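Local atomic coordinates of probable tRNA pseudouridine synthase D (Methanosarcina mazei, PDB entry 1Z2Z), a protein that probably converts uridine 13 of transfer RNA to pseudouridine, as a member of the TruD family of tRNA pseudouridine synthases. Residues L282-E287 and L361-V366; I290-A295 and R386-E391; P310-T315 and K382-E387; E347-S350 and I356-G359. All blocks are in the same frame, centred on the assembly; numbering follows the deposited sequence.

All four contacts lie away from the predicted nucleophile. Contact 1 is at the surface: one salt bridge joins helices 263-287 and 352-363, and a second lies within the first helix. Contact 4 also uses helix 352-363, about 9 Å from contact 1 between centres. It is partly buried and polar, and folds the preceding loop back onto the helix. Contact 2 is partly buried and apolar, with L292 against V388 and L389. Contact 3 is partly buried and shares R386 and E387 with contact 2, but relies on a hydroxyl pair and a water. The salt bridge between R385 and E357 joins contacts 3 and 4. L282 and R285 of helix 263-287 pack against contact 2.

Contact 1 (L282-E287 and L361-V366); sequences LCRRIE and LKELGV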
loop_
_atom_site.group_PDB
_atom_site.type_symbol
_atom_site.label_atom_id
_atom_site.label_comp_id
_atom_site.label_asym_id
_atom_site.label_seq_id
_atom_site.Cartn_x
_atom_site.Cartn_y
_atom_site.Cartn_z
ATOM N N LEU A 282 5.066 -15.248 1.670
ATOM C CA LEU A 282 3.710 -15.326 2.188
ATOM C C LEU A 282 2.853 -16.314 1.402
ATOM O O LEU A 282 1.942 -16.944 1.955
ATOM C CB LEU A 282 3.061 -13.951 2.143
ATOM C CG LEU A 282 2.141 -13.677 3.330
ATOM C CD1 LEU A 282 1.602 -12.258 3.205
ATOM C CD2 LEU A 282 1.004 -14.694 3.388
ATOM N N CYS A 283 3.153 -16.441 0.110
ATOM C CA CYS A 283 2.437 -17.336 -0.799
ATOM C C CYS A 283 2.846 -18.770 -0.558
ATOM O O CYS A 283 2.014 -19.637 -0.283
ATOM C CB CYS A 283 2.763 -16.978 -2.251
ATOM S SG CYS A 283 2.100 -15.409 -2.832
ATOM N N ARG A 284 4.146 -19.006 -0.690
ATOM C CA ARG A 284 4.719 -20.327 -0.489
ATOM C C ARG A 284 4.152 -20.889 0.812
ATOM O O ARG A 284 3.785 -22.057 0.884
ATOM C CB ARG A 284 6.241 -20.219 -0.409
ATOM C CG ARG A 284 6.972 -21.366 -1.058
ATOM C CD ARG A 284 6.701 -21.417 -2.553
ATOM N NE ARG A 284 7.447 -20.416 -3.312
ATOM C CZ ARG A 284 7.222 -20.134 -4.595
ATOM N NH1 ARG A 284 6.265 -20.776 -5.255
ATOM N NH2 ARG A 284 7.952 -19.218 -5.223
ATOM N N ARG A 285 4.058 -20.051 1.838
ATOM C CA ARG A 285 3.525 -20.511 3.109
ATOM C C ARG A 285 2.039 -20.826 3.012
ATOM O O ARG A 285 1.544 -21.712 3.709
ATOM C CB ARG A 285 3.768 -19.473 4.201
ATOM C CG ARG A 285 3.321 -19.919 5.584
ATOM C CD ARG A 285 4.068 -19.137 6.646
ATOM N NE ARG A 285 3.731 -19.546 8.003
ATOM C CZ ARG A 285 2.508 -19.496 8.514
ATOM N NH1 ARG A 285 2.299 -19.886 9.764
ATOM N NH2 ARG A 285 1.497 -19.057 7.777
ATOM N N ILE A 286 1.324 -20.093 2.164
ATOM C CA ILE A 286 -0.103 -20.334 1.975
ATOM C C ILE A 286 -0.249 -21.626 1.176
ATOM O O ILE A 286 -1.259 -22.321 1.279
ATOM C CB ILE A 286 -0.799 -19.180 1.199
ATOM C CG1 ILE A 286 -0.812 -17.911 2.057
ATOM C CG2 ILE A 286 -2.229 -19.579 0.831
ATOM C CD1 ILE A 286 -1.334 -16.662 1.346
ATOM N N GLU A 287 0.762 -21.940 0.374
ATOM C CA GLU A 287 0.725 -23.163 -0.406
ATOM C C GLU A 287 1.059 -24.340 0.489
ATOM O O GLU A 287 0.443 -25.396 0.387
ATOM C CB GLU A 287 1.723 -23.109 -1.557
ATOM C CG GLU A 287 1.376 -22.105 -2.627
ATOM C CD GLU A 287 2.383 -22.123 -3.746
ATOM O OE1 GLU A 287 3.599 -22.086 -3.452
ATOM O OE2 GLU A 287 1.963 -22.168 -4.917
ATOM N N LEU A 361 14.532 -17.814 -0.393
ATOM C CA LEU A 361 15.812 -17.148 -0.548
ATOM C C LEU A 361 16.709 -18.012 -1.412
ATOM O O LEU A 361 17.589 -17.503 -2.099
ATOM C CB LEU A 361 16.464 -16.953 0.813
ATOM C CG LEU A 361 15.486 -16.488 1.894
ATOM C CD1 LEU A 361 16.189 -16.518 3.247
ATOM C CD2 LEU A 361 14.958 -15.099 1.572
ATOM N N LYS A 362 16.473 -19.321 -1.379
ATOM C CA LYS A 362 17.277 -20.266 -2.144
ATOM C C LYS A 362 17.040 -20.157 -3.650
ATOM O O LYS A 362 17.957 -19.815 -4.400
ATOM C CB LYS A 362 16.992 -21.696 -1.675
ATOM C CG LYS A 362 18.005 -22.731 -2.154
ATOM C CD LYS A 362 17.669 -24.108 -1.609
ATOM C CE LYS A 362 18.677 -25.157 -2.051
ATOM N NZ LYS A 362 18.291 -26.511 -1.541
ATOM N N GLU A 363 15.818 -20.448 -4.090
ATOM C CA GLU A 363 15.490 -20.381 -5.512
ATOM C C GLU A 363 15.745 -18.986 -6.070
ATOM O O GLU A 363 16.135 -18.825 -7.230
ATOM C CB GLU A 363 14.024 -20.763 -5.758
ATOM C CG GLU A 363 12.996 -19.790 -5.197
ATOM C CD GLU A 363 11.572 -20.085 -5.673
ATOM O OE1 GLU A 363 10.615 -19.459 -5.159
ATOM O OE2 GLU A 363 11.409 -20.943 -6.571
ATOM N N LEU A 364 15.534 -17.978 -5.237
ATOM C CA LEU A 364 15.729 -16.604 -5.661
ATOM C C LEU A 364 17.205 -16.233 -5.679
ATOM O O LEU A 364 17.578 -15.152 -6.139
ATOM C CB LEU A 364 14.953 -15.671 -4.735
ATOM C CG LEU A 364 13.905 -14.767 -5.390
ATOM C CD1 LEU A 364 12.969 -15.573 -6.285
ATOM C CD2 LEU A 364 13.126 -14.060 -4.293
ATOM N N GLY A 365 18.042 -17.143 -5.189
ATOM C CA GLY A 365 19.473 -16.893 -5.157
ATOM C C GLY A 365 19.817 -15.667 -4.338
ATOM O O GLY A 365 20.811 -14.994 -4.602
ATOM N N VAL A 366 18.984 -15.378 -3.342
ATOM C CA VAL A 366 19.186 -14.230 -2.467
ATOM C C VAL A 366 20.289 -14.515 -1.463
ATOM O O VAL A 366 20.438 -15.649 -1.003
ATOM C CB VAL A 366 17.922 -13.903 -1.667
ATOM C CG1 VAL A 366 18.133 -12.626 -0.864
ATOM C CG2 VAL A 366 16.745 -13.772 -2.602
#
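A salt-bridge network of R284, E287 and E363 spans the surface between helix 263-287 and helix 352-363. The two backbones stay well apart, so the contact is made by long side chains alone. R284 and E363 reach across from opposite directions. R284 NH2 meets E363 OE1 at 2.7 Å, and this is the closest approach between the two segments. The guanidinium and carboxylate planes are turned 75° apart, and OE1 comes in obliquely. E363 OE2 stays 4.1 Å from R284 NH2, so one oxygen does most of the pairing. Bends at chi2 (64°) and chi3 (77°) curl the R284 chain, while E363 runs extended beyond CG. The other terminal nitrogen of R284 turns back to its own helix. There NH1 makes a weak hydrogen bond, part of a salt bridge, to E287 OE1 at 3.5 Å, three residues along. G365, with positive phi, closes the helix end in a Schellman motif: G365 N bonds to K362 O while V366 N bonds to L361 O. Replacing R284 by an alanine would probably leave the E363 carboxylate without its partner and the E287 carboxylate without this charge. One guanidinium thus serves two acids, one on each helix. Since E287 and E363 are exposed, solvent probably screens these ion pairs, and they are likely to be weaker than the same pairs in a buried setting.

Contact 2 (I290-A295 and R386-E391); sequences IPLNRA and REVLLE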
loop_
_atom_site.group_PDB
_atom_site.type_symbol
_atom_site.label_atom_id
_atom_site.label_comp_id
_atom_site.label_asym_id
_atom_site.label_seq_id
_atom_site.Cartn_x
_atom_site.Cartn_y
_atom_site.Cartn_z
ATOM N N ILE A 290 0.061 -24.037 5.721
ATOM C CA ILE A 290 0.188 -23.478 7.074
ATOM C C ILE A 290 -0.584 -22.150 7.149
ATOM O O ILE A 290 -0.128 -21.141 6.618
ATOM C CB ILE A 290 1.679 -23.186 7.439
ATOM C CG1 ILE A 290 2.589 -24.371 7.059
ATOM C CG2 ILE A 290 1.784 -22.840 8.921
ATOM C CD1 ILE A 290 2.439 -25.626 7.905
ATOM N N PRO A 291 -1.749 -22.136 7.826
ATOM C CA PRO A 291 -2.581 -20.937 7.962
ATOM C C PRO A 291 -1.816 -19.743 8.495
ATOM O O PRO A 291 -0.714 -19.880 9.034
ATOM C CB PRO A 291 -3.708 -21.389 8.890
ATOM C CG PRO A 291 -3.066 -22.435 9.714
ATOM C CD PRO A 291 -2.246 -23.205 8.707
ATOM N N LEU A 292 -2.407 -18.565 8.345
ATOM C CA LEU A 292 -1.752 -17.344 8.773
ATOM C C LEU A 292 -2.137 -16.939 10.189
ATOM O O LEU A 292 -1.474 -16.096 10.794
ATOM C CB LEU A 292 -2.082 -16.218 7.787
ATOM C CG LEU A 292 -1.888 -16.564 6.300
ATOM C CD1 LEU A 292 -2.252 -15.367 5.435
ATOM C CD2 LEU A 292 -0.443 -16.996 6.047
ATOM N N ASN A 293 -3.199 -17.537 10.721
ATOM C CA ASN A 293 -3.624 -17.209 12.076
ATOM C C ASN A 293 -3.380 -18.336 13.093
ATOM O O ASN A 293 -4.040 -18.402 14.132
ATOM C CB ASN A 293 -5.098 -16.807 12.087
ATOM C CG ASN A 293 -5.980 -17.848 11.470
ATOM O OD1 ASN A 293 -7.199 -17.741 11.506
ATOM N ND2 ASN A 293 -5.368 -18.870 10.890
ATOM N N ARG A 294 -2.434 -19.220 12.784
ATOM C CA ARG A 294 -2.074 -20.326 13.668
ATOM C C ARG A 294 -0.560 -20.507 13.678
ATOM O O ARG A 294 0.094 -20.485 12.631
ATOM C CB ARG A 294 -2.748 -21.633 13.230
ATOM C CG ARG A 294 -4.214 -21.718 13.615
ATOM C CD ARG A 294 -4.853 -23.014 13.146
ATOM N NE ARG A 294 -6.299 -23.000 13.373
ATOM C CZ ARG A 294 -7.161 -23.859 12.830
ATOM N NH1 ARG A 294 -6.733 -24.817 12.016
ATOM N NH2 ARG A 294 -8.458 -23.756 13.098
ATOM N N ALA A 295 0.001 -20.680 14.867
ATOM C CA ALA A 295 1.441 -20.843 14.984
ATOM C C ALA A 295 1.879 -22.310 14.986
ATOM O O ALA A 295 1.103 -23.203 15.325
ATOM C CB ALA A 295 1.934 -20.139 16.253
ATOM N N ARG A 386 7.666 -8.084 9.075
ATOM C CA ARG A 386 6.275 -7.638 8.986
ATOM C C ARG A 386 5.296 -8.760 9.252
ATOM O O ARG A 386 5.581 -9.918 8.960
ATOM C CB ARG A 386 5.978 -7.063 7.594
ATOM C CG ARG A 386 6.188 -5.553 7.434
ATOM C CD ARG A 386 5.065 -4.711 8.081
ATOM N NE ARG A 386 4.885 -3.424 7.398
ATOM C CZ ARG A 386 3.951 -2.518 7.695
ATOM N NH1 ARG A 386 3.087 -2.740 8.680
ATOM N NH2 ARG A 386 3.872 -1.386 6.994
ATOM N N GLU A 387 4.133 -8.412 9.792
ATOM C CA GLU A 387 3.107 -9.400 10.071
ATOM C C GLU A 387 2.691 -10.068 8.766
ATOM O O GLU A 387 3.127 -9.667 7.683
ATOM C CB GLU A 387 1.889 -8.748 10.722
ATOM C CG GLU A 387 1.241 -7.648 9.889
ATOM C CD GLU A 387 1.966 -6.316 10.006
ATOM O OE1 GLU A 387 2.047 -5.778 11.134
ATOM O OE2 GLU A 387 2.448 -5.804 8.973
ATOM N N VAL A 388 1.827 -11.072 8.867
ATOM C CA VAL A 388 1.382 -11.823 7.699
ATOM C C VAL A 388 -0.095 -11.676 7.371
ATOM O O VAL A 388 -0.455 -11.504 6.215
ATOM C CB VAL A 388 1.711 -13.321 7.880
ATOM C CG1 VAL A 388 1.148 -14.118 6.734
ATOM C CG2 VAL A 388 3.202 -13.502 7.948
ATOM N N LEU A 389 -0.943 -11.763 8.385
ATOM C CA LEU A 389 -2.375 -11.643 8.203
ATOM C C LEU A 389 -2.800 -10.195 8.397
ATOM O O LEU A 389 -2.267 -9.487 9.252
ATOM C CB LEU A 389 -3.102 -12.518 9.215
ATOM C CG LEU A 389 -4.598 -12.245 9.415
ATOM C CD1 LEU A 389 -5.369 -12.554 8.135
ATOM C CD2 LEU A 389 -5.128 -13.095 10.565
ATOM N N LEU A 390 -3.761 -9.750 7.603
ATOM C CA LEU A 390 -4.245 -8.393 7.727
ATOM C C LEU A 390 -5.669 -8.455 8.261
ATOM O O LEU A 390 -6.620 -8.616 7.500
ATOM C CB LEU A 390 -4.205 -7.706 6.366
ATOM C CG LEU A 390 -4.334 -6.177 6.367
ATOM C CD1 LEU A 390 -3.704 -5.626 5.104
ATOM C CD2 LEU A 390 -5.787 -5.765 6.500
ATOM N N GLU A 391 -5.806 -8.343 9.577
ATOM C CA GLU A 391 -7.105 -8.393 10.230
ATOM C C GLU A 391 -8.153 -7.654 9.406
ATOM O O GLU A 391 -7.938 -6.506 9.002
ATOM C CB GLU A 391 -6.998 -7.782 11.632
ATOM C CG GLU A 391 -8.322 -7.603 12.376
ATOM C CD GLU A 391 -8.941 -8.912 12.818
ATOM O OE1 GLU A 391 -10.061 -8.884 13.381
ATOM O OE2 GLU A 391 -8.309 -9.970 12.608
#
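L292 meets V388 and L389 in an apolar contact between the loop after helix 263-287 and the chain entering strand 389-391. The L292 and V388 side chains cross at about a right angle. CG of L292 is anti to its carbonyl carbon (chi1 -49°), and its extended chi2 turns both methyls toward V388 CG1. L292 CD2 lies 3.4 Å and L292 CD1 3.8 Å from V388 CG1. The valine offers this one methyl to the leucine: V388 CG1 is anti to the backbone N, with chi1 at 175°. L389 touches at its base, where its CB lies 4.1 Å from L292 CB. Its tip goes further along the loop, and L389 CD2 rests 4.0 Å from N293 CB. The contact with N293 is therefore made by its methylene. Within the second segment, R386 and E387 form a salt bridge between neighbours. R386 NH1 donates to E387 OE2 at 3.1 Å on the syn side of the carboxylate. The N-H...O angle of 138° is far from straight. Helix 263-287 lies against the apolar cluster: L282 touches both L292 and V388, and R285 packs on L292. L390 bonds through its backbone to V166 in the antiparallel pair of strands 389-391 and 165-167, and V388 bonds to N168 just beside it.

Contact 3 (P310-T315 and K382-E387); sequences PDSSKT and KGTRRE
P310 and S312 lie against E387, R385 and T384 where two irregular loops of this TruD-family protein pack side by side. One loop follows strand 301-302 and the other leads into strand 389-391. At one end the proline ring and the E387 side chain cross obliquely, and E387 OE1 sits 3.0 Å from P310 CG. E387 reaches the ring by a sharp turn: CG lies between the backbone N and the carbonyl carbon (chi1 59°), and the chain bends again at chi2 (-81°). Its other oxygen pairs with R386. At the middle, S312 CB packs on the backbone of the facing loop, 3.4 Å from R385 N. R385 points its CB toward S312 (4.1 Å between the CB atoms), then leads its guanidinium away to E357 and T338. S312 OG and T384 OG1 share a weak hydrogen bond at 3.3 Å. Replacing E387 by an alanine would probably leave R386 NH1 without its carboxylate and open a gap beside the proline ring. A water also joins the loops, donating to P310 O at 3.0 Å and weakly to E387 OE1 at 3.4 Å.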
loop_
_atom_site.group_PDB
_atom_site.type_symbol
_atom_site.label_atom_id
_atom_site.label_comp_id
_atom_site.label_asym_id
_atom_site.label_seq_id
_atom_site.Cartn_x
_atom_site.Cartn_y
_atom_site.Cartn_z
ATOM N N PRO A 310 1.735 -3.858 15.885
ATOM C CA PRO A 310 2.736 -4.925 15.798
ATOM C C PRO A 310 4.091 -4.391 15.320
ATOM O O PRO A 310 4.198 -3.848 14.221
ATOM C CB PRO A 310 2.107 -5.901 14.809
ATOM C CG PRO A 310 1.324 -4.996 13.904
ATOM C CD PRO A 310 0.676 -4.043 14.876
ATOM N N ASP A 311 5.121 -4.540 16.147
ATOM C CA ASP A 311 6.449 -4.062 15.780
ATOM C C ASP A 311 7.455 -5.193 15.636
ATOM O O ASP A 311 7.478 -6.124 16.440
ATOM C CB ASP A 311 6.977 -3.075 16.819
ATOM C CG ASP A 311 7.203 -3.723 18.168
ATOM O OD1 ASP A 311 7.969 -3.159 18.980
ATOM O OD2 ASP A 311 6.604 -4.794 18.418
ATOM N N SER A 312 8.299 -5.090 14.617
ATOM C CA SER A 312 9.325 -6.091 14.362
ATOM C C SER A 312 10.485 -5.951 15.343
ATOM O O SER A 312 11.592 -6.408 15.071
ATOM C CB SER A 312 9.850 -5.950 12.931
ATOM O OG SER A 312 10.442 -4.677 12.732
ATOM N N SER A 313 10.236 -5.309 16.479
ATOM C CA SER A 313 11.282 -5.125 17.478
ATOM C C SER A 313 11.360 -6.340 18.395
ATOM O O SER A 313 12.318 -7.117 18.351
ATOM C CB SER A 313 11.003 -3.875 18.318
ATOM O OG SER A 313 10.997 -2.708 17.517
ATOM N N LYS A 314 10.333 -6.495 19.222
ATOM C CA LYS A 314 10.253 -7.592 20.174
ATOM C C LYS A 314 9.568 -8.795 19.521
ATOM O O LYS A 314 8.339 -8.853 19.430
ATOM C CB LYS A 314 9.463 -7.132 21.405
ATOM C CG LYS A 314 9.699 -5.658 21.782
ATOM C CD LYS A 314 11.099 -5.400 22.350
ATOM C CE LYS A 314 11.134 -5.568 23.867
ATOM N NZ LYS A 314 10.770 -6.941 24.324
ATOM N N THR A 315 10.374 -9.753 19.067
ATOM C CA THR A 315 9.857 -10.950 18.413
ATOM C C THR A 315 10.254 -12.245 19.103
ATOM O O THR A 315 11.393 -12.691 18.983
ATOM C CB THR A 315 10.330 -11.037 16.951
ATOM O OG1 THR A 315 11.737 -10.775 16.886
ATOM C CG2 THR A 315 9.582 -10.041 16.090
ATOM N N LYS A 382 19.144 -3.939 7.100
ATOM C CA LYS A 382 19.425 -5.164 7.821
ATOM C C LYS A 382 18.222 -6.093 7.838
ATOM O O LYS A 382 18.340 -7.251 8.231
ATOM C CB LYS A 382 19.878 -4.846 9.253
ATOM C CG LYS A 382 19.147 -3.682 9.956
ATOM C CD LYS A 382 17.766 -4.052 10.503
ATOM C CE LYS A 382 17.179 -2.898 11.314
ATOM N NZ LYS A 382 15.783 -3.145 11.795
ATOM N N GLY A 383 17.067 -5.589 7.411
ATOM C CA GLY A 383 15.869 -6.414 7.378
ATOM C C GLY A 383 14.895 -6.140 8.504
ATOM O O GLY A 383 15.248 -5.502 9.488
ATOM N N THR A 384 13.666 -6.620 8.350
ATOM C CA THR A 384 12.624 -6.442 9.355
ATOM C C THR A 384 11.714 -7.661 9.321
ATOM O O THR A 384 11.988 -8.609 8.586
ATOM C CB THR A 384 11.805 -5.158 9.082
ATOM O OG1 THR A 384 10.438 -5.353 9.475
ATOM C CG2 THR A 384 11.881 -4.779 7.612
ATOM N N ARG A 385 10.649 -7.656 10.117
ATOM C CA ARG A 385 9.735 -8.793 10.136
ATOM C C ARG A 385 8.274 -8.343 10.232
ATOM O O ARG A 385 7.716 -8.238 11.323
ATOM C CB ARG A 385 10.103 -9.727 11.300
ATOM C CG ARG A 385 9.717 -11.190 11.091
ATOM C CD ARG A 385 10.575 -12.141 11.934
ATOM N NE ARG A 385 11.220 -13.161 11.106
ATOM C CZ ARG A 385 10.617 -14.252 10.645
ATOM N NH1 ARG A 385 11.287 -15.107 9.884
ATOM N NH2 ARG A 385 9.352 -14.503 10.960
ATOM N N ARG A 386 7.666 -8.084 9.075
ATOM C CA ARG A 386 6.275 -7.638 8.986
ATOM C C ARG A 386 5.296 -8.760 9.252
ATOM O O ARG A 386 5.581 -9.918 8.960
ATOM C CB ARG A 386 5.978 -7.063 7.594
ATOM C CG ARG A 386 6.188 -5.553 7.434
ATOM C CD ARG A 386 5.065 -4.711 8.081
ATOM N NE ARG A 386 4.885 -3.424 7.398
ATOM C CZ ARG A 386 3.951 -2.518 7.695
ATOM N NH1 ARG A 386 3.087 -2.740 8.680
ATOM N NH2 ARG A 386 3.872 -1.386 6.994
ATOM N N GLU A 387 4.133 -8.412 9.792
ATOM C CA GLU A 387 3.107 -9.400 10.071
ATOM C C GLU A 387 2.691 -10.068 8.766
ATOM O O GLU A 387 3.127 -9.667 7.683
ATOM C CB GLU A 387 1.889 -8.748 10.722
ATOM C CG GLU A 387 1.241 -7.648 9.889
ATOM C CD GLU A 387 1.966 -6.316 10.006
ATOM O OE1 GLU A 387 2.047 -5.778 11.134
ATOM O OE2 GLU A 387 2.448 -5.804 8.973
HETATM O O HOH W 1 2.981 -2.597 11.830
#

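Contact 4 (E347-S350 and I356-G359); sequences EFAS and IENG
E357 OE2 is gripped by two donors, the backbone N of A349 and the guanidinium of R385. A349 N donates to E357 OE2 at 3.3 Å with an N-H...O angle of 155°. The N-H comes from above the carboxylate, 64° out of its plane. R385 NH1 forms a salt bridge to the same oxygen, and also bonds weakly to E347 O. E357 reaches this position with CG anti to its carbonyl carbon and an extended chain beyond. Its second oxygen, OE1, is hydrogen-bonded elsewhere in the structure and lies 3.5 Å from A349 CB, so the carboxylate rests along the small alanine. E357 is buried, and the nearby arginine charge is likely to keep it ionised. One residue further along the helix, N358 meets F348. The two side chains cross at about a right angle, and the ring and amide planes are 85° apart. N358 OD1 approaches the ring obliquely, 3.1 Å from F348 CD2 and 3.4 Å from F348 CE2. The other end of the amide is fixed from within the helix, since N358 ND2 donates to G354 O. This bond probably limits rotation of the amide and keeps OD1 toward the phenylalanine. The F348 side chain also packs on L368. S350 OG accepts a hydrogen bond from K317 NZ. Together these contacts fold the loop after strand 336-337 back onto the second turn of helix 352-363, the helix it leads into. It is a local loop-to-helix packing, in which a helix glutamate accepts a main-chain N-H of the preceding loop.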
loop_
_atom_site.group_PDB
_atom_site.type_symbol
_atom_site.label_atom_id
_atom_site.label_comp_id
_atom_site.label_asym_id
_atom_site.label_seq_id
_atom_site.Cartn_x
_atom_site.Cartn_y
_atom_site.Cartn_z
ATOM N N GLU A 347 16.365 -13.040 11.031
ATOM C CA GLU A 347 16.359 -14.266 11.808
ATOM C C GLU A 347 15.344 -15.225 11.205
ATOM O O GLU A 347 14.159 -15.163 11.532
ATOM C CB GLU A 347 15.971 -13.966 13.253
ATOM C CG GLU A 347 15.939 -15.172 14.171
ATOM C CD GLU A 347 15.137 -14.906 15.433
ATOM O OE1 GLU A 347 15.324 -13.829 16.039
ATOM O OE2 GLU A 347 14.321 -15.770 15.831
ATOM N N PHE A 348 15.799 -16.106 10.319
ATOM C CA PHE A 348 14.903 -17.074 9.699
ATOM C C PHE A 348 14.183 -17.853 10.794
ATOM O O PHE A 348 14.709 -18.016 11.885
ATOM C CB PHE A 348 15.690 -18.043 8.809
ATOM C CG PHE A 348 16.600 -17.362 7.828
ATOM C CD1 PHE A 348 16.313 -16.078 7.361
ATOM C CD2 PHE A 348 17.744 -18.008 7.359
ATOM C CE1 PHE A 348 17.158 -15.444 6.439
ATOM C CE2 PHE A 348 18.596 -17.388 6.437
ATOM C CZ PHE A 348 18.303 -16.103 5.978
ATOM N N ALA A 349 12.974 -18.319 10.506
ATOM C CA ALA A 349 12.208 -19.086 11.480
ATOM C C ALA A 349 12.688 -20.548 11.480
ATOM O O ALA A 349 13.550 -20.924 10.688
ATOM C CB ALA A 349 10.725 -19.012 11.140
ATOM N N SER A 350 12.139 -21.366 12.373
ATOM C CA SER A 350 12.533 -22.771 12.436
ATOM C C SER A 350 11.345 -23.682 12.204
ATOM O O SER A 350 10.198 -23.271 12.372
ATOM C CB SER A 350 13.159 -23.106 13.793
ATOM O OG SER A 350 14.461 -22.556 13.916
ATOM N N ILE A 356 10.170 -22.901 4.460
ATOM C CA ILE A 356 9.575 -22.065 3.428
ATOM C C ILE A 356 10.427 -20.832 3.188
ATOM O O ILE A 356 10.760 -20.505 2.047
ATOM C CB ILE A 356 8.165 -21.606 3.820
ATOM C CG1 ILE A 356 7.259 -22.829 4.006
ATOM C CG2 ILE A 356 7.626 -20.653 2.768
ATOM C CD1 ILE A 356 5.872 -22.521 4.517
ATOM N N GLU A 357 10.792 -20.157 4.274
ATOM C CA GLU A 357 11.590 -18.945 4.182
ATOM C C GLU A 357 12.912 -19.231 3.479
ATOM O O GLU A 357 13.290 -18.536 2.537
ATOM C CB GLU A 357 11.814 -18.364 5.588
ATOM C CG GLU A 357 10.518 -18.174 6.399
ATOM C CD GLU A 357 10.690 -17.303 7.643
ATOM O OE1 GLU A 357 9.694 -17.125 8.388
ATOM O OE2 GLU A 357 11.811 -16.794 7.870
ATOM N N ASN A 358 13.608 -20.270 3.921
ATOM C CA ASN A 358 14.883 -20.619 3.302
ATOM C C ASN A 358 14.684 -21.131 1.874
ATOM O O ASN A 358 15.598 -21.086 1.058
ATOM C CB ASN A 358 15.611 -21.655 4.172
ATOM C CG ASN A 358 16.184 -21.042 5.449
ATOM O OD1 ASN A 358 17.173 -20.302 5.405
ATOM N ND2 ASN A 358 15.556 -21.332 6.587
ATOM N N GLY A 359 13.480 -21.598 1.571
ATOM C CA GLY A 359 13.208 -22.087 0.234
ATOM C C GLY A 359 12.916 -20.973 -0.761
ATOM O O GLY A 359 12.901 -21.196 -1.975
#